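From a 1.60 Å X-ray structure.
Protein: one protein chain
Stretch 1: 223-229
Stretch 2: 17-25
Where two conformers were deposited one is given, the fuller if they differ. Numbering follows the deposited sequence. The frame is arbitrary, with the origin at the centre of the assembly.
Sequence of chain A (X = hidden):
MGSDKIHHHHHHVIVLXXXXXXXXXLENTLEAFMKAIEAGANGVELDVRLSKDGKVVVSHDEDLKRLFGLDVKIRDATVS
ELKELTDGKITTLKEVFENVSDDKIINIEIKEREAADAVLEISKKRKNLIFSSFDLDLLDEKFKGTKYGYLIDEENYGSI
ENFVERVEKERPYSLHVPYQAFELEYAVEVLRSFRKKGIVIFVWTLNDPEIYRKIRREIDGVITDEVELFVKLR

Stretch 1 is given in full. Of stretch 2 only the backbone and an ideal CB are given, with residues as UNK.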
# COMPACT_ATOMS: atom_id res chain seq x y z
N ILE A 223 4.82 -2.19 6.45
CA ILE A 223 3.52 -1.59 6.43
C ILE A 223 2.83 -2.02 7.71
O ILE A 223 2.67 -3.22 7.96
CB ILE A 223 2.76 -2.03 5.16
CG1 ILE A 223 3.49 -1.52 3.91
CG2 ILE A 223 1.30 -1.60 5.22
CD1 ILE A 223 3.10 -2.22 2.62
N THR A 224 2.50 -1.07 8.58
CA THR A 224 2.02 -1.35 9.92
C THR A 224 0.89 -0.42 10.32
O THR A 224 0.86 0.73 9.88
CB THR A 224 3.20 -1.17 10.93
OG1 THR A 224 2.75 -1.47 12.27
CG2 THR A 224 3.71 0.27 10.98
N ASP A 225 -0.00 -0.90 11.18
CA ASP A 225 -1.00 -0.03 11.80
C ASP A 225 -0.42 0.79 12.97
O ASP A 225 -0.95 1.82 13.35
CB ASP A 225 -2.17 -0.83 12.32
CG ASP A 225 -2.81 -1.72 11.27
OD1 ASP A 225 -2.96 -1.27 10.11
OD2 ASP A 225 -3.22 -2.88 11.55
N GLU A 226 0.66 0.28 13.56
CA GLU A 226 1.24 0.80 14.81
C GLU A 226 2.44 1.68 14.50
O GLU A 226 3.59 1.34 14.76
CB GLU A 226 1.63 -0.36 15.72
CG GLU A 226 0.44 -1.14 16.25
CD GLU A 226 -0.30 -0.44 17.39
OE1 GLU A 226 0.11 0.66 17.85
OE2 GLU A 226 -1.32 -0.99 17.84
N VAL A 227 2.14 2.86 13.95
CA VAL A 227 3.19 3.72 13.45
C VAL A 227 4.21 4.17 14.49
O VAL A 227 5.42 4.02 14.28
CB VAL A 227 2.61 4.96 12.72
CG1 VAL A 227 3.71 5.91 12.32
CG2 VAL A 227 1.80 4.52 11.52
N GLU A 228 3.77 4.72 15.62
CA GLU A 228 4.73 5.20 16.61
C GLU A 228 5.62 4.08 17.13
O GLU A 228 6.81 4.27 17.31
CB GLU A 228 4.04 5.85 17.82
CG GLU A 228 3.33 7.16 17.55
CD GLU A 228 2.53 7.63 18.76
OE1 GLU A 228 3.09 8.40 19.56
OE2 GLU A 228 1.35 7.21 18.94
N LEU A 229 5.03 2.92 17.38
CA LEU A 229 5.78 1.76 17.84
C LEU A 229 6.93 1.45 16.88
O LEU A 229 8.06 1.33 17.27
CB LEU A 229 4.84 0.56 17.96
CG LEU A 229 5.45 -0.80 18.28
CD1 LEU A 229 6.26 -0.77 19.55
CD2 LEU A 229 4.32 -1.83 18.34
N UNK A 17 2.48 3.79 7.25
CA UNK A 17 1.25 3.61 8.00
C UNK A 17 0.18 2.98 7.14
O UNK A 17 -0.24 3.55 6.14
CB UNK A 17 0.76 4.95 8.56
N UNK A 18 -0.26 1.78 7.53
CA UNK A 18 -1.27 1.01 6.83
C UNK A 18 -2.64 1.68 6.95
O UNK A 18 -3.22 1.73 8.04
CB UNK A 18 -1.32 -0.42 7.38
N UNK A 19 -3.11 2.25 5.84
CA UNK A 19 -4.31 3.09 5.87
C UNK A 19 -4.12 4.29 6.80
O UNK A 19 -5.05 4.78 7.45
CB UNK A 19 -5.52 2.27 6.31
N UNK A 20 -2.90 4.80 6.84
CA UNK A 20 -2.50 5.83 7.79
C UNK A 20 -2.15 5.23 9.15
O UNK A 20 -1.78 4.07 9.24
CB UNK A 20 -3.61 6.87 7.94
N UNK A 21 -2.26 6.04 10.21
CA UNK A 21 -2.01 5.56 11.57
C UNK A 21 -3.32 4.95 12.04
O UNK A 21 -4.03 5.50 12.88
CB UNK A 21 -1.53 6.67 12.50
N UNK A 22 -3.62 3.77 11.50
CA UNK A 22 -4.97 3.22 11.63
C UNK A 22 -5.21 2.54 12.98
O UNK A 22 -6.34 2.24 13.29
CB UNK A 22 -5.23 2.22 10.50
N UNK A 23 -4.17 2.27 13.77
CA UNK A 23 -4.37 1.76 15.14
C UNK A 23 -5.03 2.79 16.05
O UNK A 23 -5.67 2.42 17.07
CB UNK A 23 -3.03 1.33 15.74
N UNK A 24 -4.84 4.07 15.75
CA UNK A 24 -5.32 5.16 16.61
C UNK A 24 -6.37 6.09 15.98
O UNK A 24 -7.09 6.78 16.70
CB UNK A 24 -4.12 6.01 17.05
N UNK A 25 -6.43 6.10 14.65
CA UNK A 25 -7.31 6.99 13.90
C UNK A 25 -8.03 6.20 12.83
O UNK A 25 -7.56 5.16 12.37
CB UNK A 25 -6.53 8.15 13.28

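Position 17 pairs with Thr224 in a parallel bridge, CA to CA 5.4 Å. Its ideal CB would sit 3.2 Å from Val227 CG2, which is tight, and 2.8 Å from the carbonyl O of position 20, which is a clash. Both distances argue for no side chain, and the residue is Gly17. Its CA approaches Thr224 O to 3.5 Å in a CA-H...O contact and Val227 CG2 to 3.7 Å.

At position 18 the CB points toward stretch 1, 3.6 Å from Ile223 CG2 and 3.3 Å from Asp225 OD1. A side chain with an apolar root and a donor beyond it would suit: histidine, asparagine or a longer basic residue. The deposited His18, chi1 t, donates from ND1 to Asp225 OD1 (2.7 Å, 151°), with the carboxylate at the ring edge. The backbone is fixed independently by His18 N to Thr224 O, 2.8 Å and nearly linear at 178°.

Position 19 has phi/psi of 59/35 and a CB with nothing of stretch 1 within 5.5 Å. Glycine, asparagine or many polar residues could serve; Arg19 makes no contact here.

Position 20 closes a type II turn begun at 17. With phi/psi of 82/-156, a CB would jam against the preceding carbonyl O, which calls for glycine: Gly20.

At position 21 the CB points sideways, 4.1 Å from Val227 CG2, with Glu228's carboxylate farther along. A long side chain with an apolar body and a polar tip fits, aromatic or flexible. In Tyr21, Val227 CB lies over one ring face, 3.9 Å from the ring centroid and 8° off its normal. Asp225 O and Glu228 OE2 lie at the edge. The hydroxyl OH donates to Glu228 OE2 at 2.6 Å and accepts a water bond that also links Glu226 OE1.

Position 22 has a sideways CB 4.2 Å from Asp225 OD1, so a small polar residue is plausible. Ser22, chi1 p, directs OG to His18 O (2.7 Å); OG is also 2.9 Å from Asp225 OD1, but the angle is too poor for a hydrogen bond.

Position 23 points toward stretch 1, its ideal CB 3.2 Å from Asp225 O, already tight. A small residue is favoured, and Ala23 fits, its N donating to Asp225 O at 3.3 Å.

Position 24 starts sideways with no close neighbour, but Glu228's acid lies within a long chain's reach, suiting lysine or arginine. Lys24, extended beyond chi1, forms a salt bridge from NZ to Glu228 OE2 at 3.0 Å.

Position 25 meets nothing of stretch 1 and is unconstrained by it; Tyr25 makes no contact.

Stretch 2, residues 17-25: GHRGYSAKY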
# COMPACT_ATOMS: atom_id res chain seq x y z
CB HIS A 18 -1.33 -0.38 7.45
CG HIS A 18 -2.32 -1.29 6.80
ND1 HIS A 18 -3.30 -1.94 7.50
CD2 HIS A 18 -2.49 -1.63 5.50
CE1 HIS A 18 -4.03 -2.67 6.67
NE2 HIS A 18 -3.56 -2.50 5.44
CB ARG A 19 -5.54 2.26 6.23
CG ARG A 19 -5.64 0.96 5.50
CD ARG A 19 -6.92 0.19 5.74
NE ARG A 19 -6.80 -1.16 5.23
CZ ARG A 19 -7.57 -2.17 5.57
NH1 ARG A 19 -8.59 -2.01 6.39
NH2 ARG A 19 -7.32 -3.38 5.09
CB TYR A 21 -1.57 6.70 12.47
CG TYR A 21 -0.95 6.30 13.79
CD1 TYR A 21 -1.04 4.99 14.27
CD2 TYR A 21 -0.27 7.22 14.55
CE1 TYR A 21 -0.47 4.62 15.46
CE2 TYR A 21 0.30 6.86 15.75
CZ TYR A 21 0.21 5.57 16.20
OH TYR A 21 0.81 5.21 17.40
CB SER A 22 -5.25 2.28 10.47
OG SER A 22 -4.33 1.21 10.45
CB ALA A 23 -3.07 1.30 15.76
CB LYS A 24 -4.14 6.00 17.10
CG LYS A 24 -3.25 5.29 18.12
CD LYS A 24 -2.30 6.29 18.81
CE LYS A 24 -1.48 5.62 19.93
NZ LYS A 24 -0.85 6.61 20.89
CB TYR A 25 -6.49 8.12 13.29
CG TYR A 25 -5.75 8.90 14.34
CD1 TYR A 25 -6.40 9.87 15.09
CD2 TYR A 25 -4.43 8.58 14.68
CE1 TYR A 25 -5.73 10.56 16.10
CE2 TYR A 25 -3.76 9.26 15.67
CZ TYR A 25 -4.40 10.24 16.38
OH TYR A 25 -3.72 10.90 17.39
O HOH W 1 -5.19 -3.43 9.73
O HOH W 2 1.97 2.69 17.59
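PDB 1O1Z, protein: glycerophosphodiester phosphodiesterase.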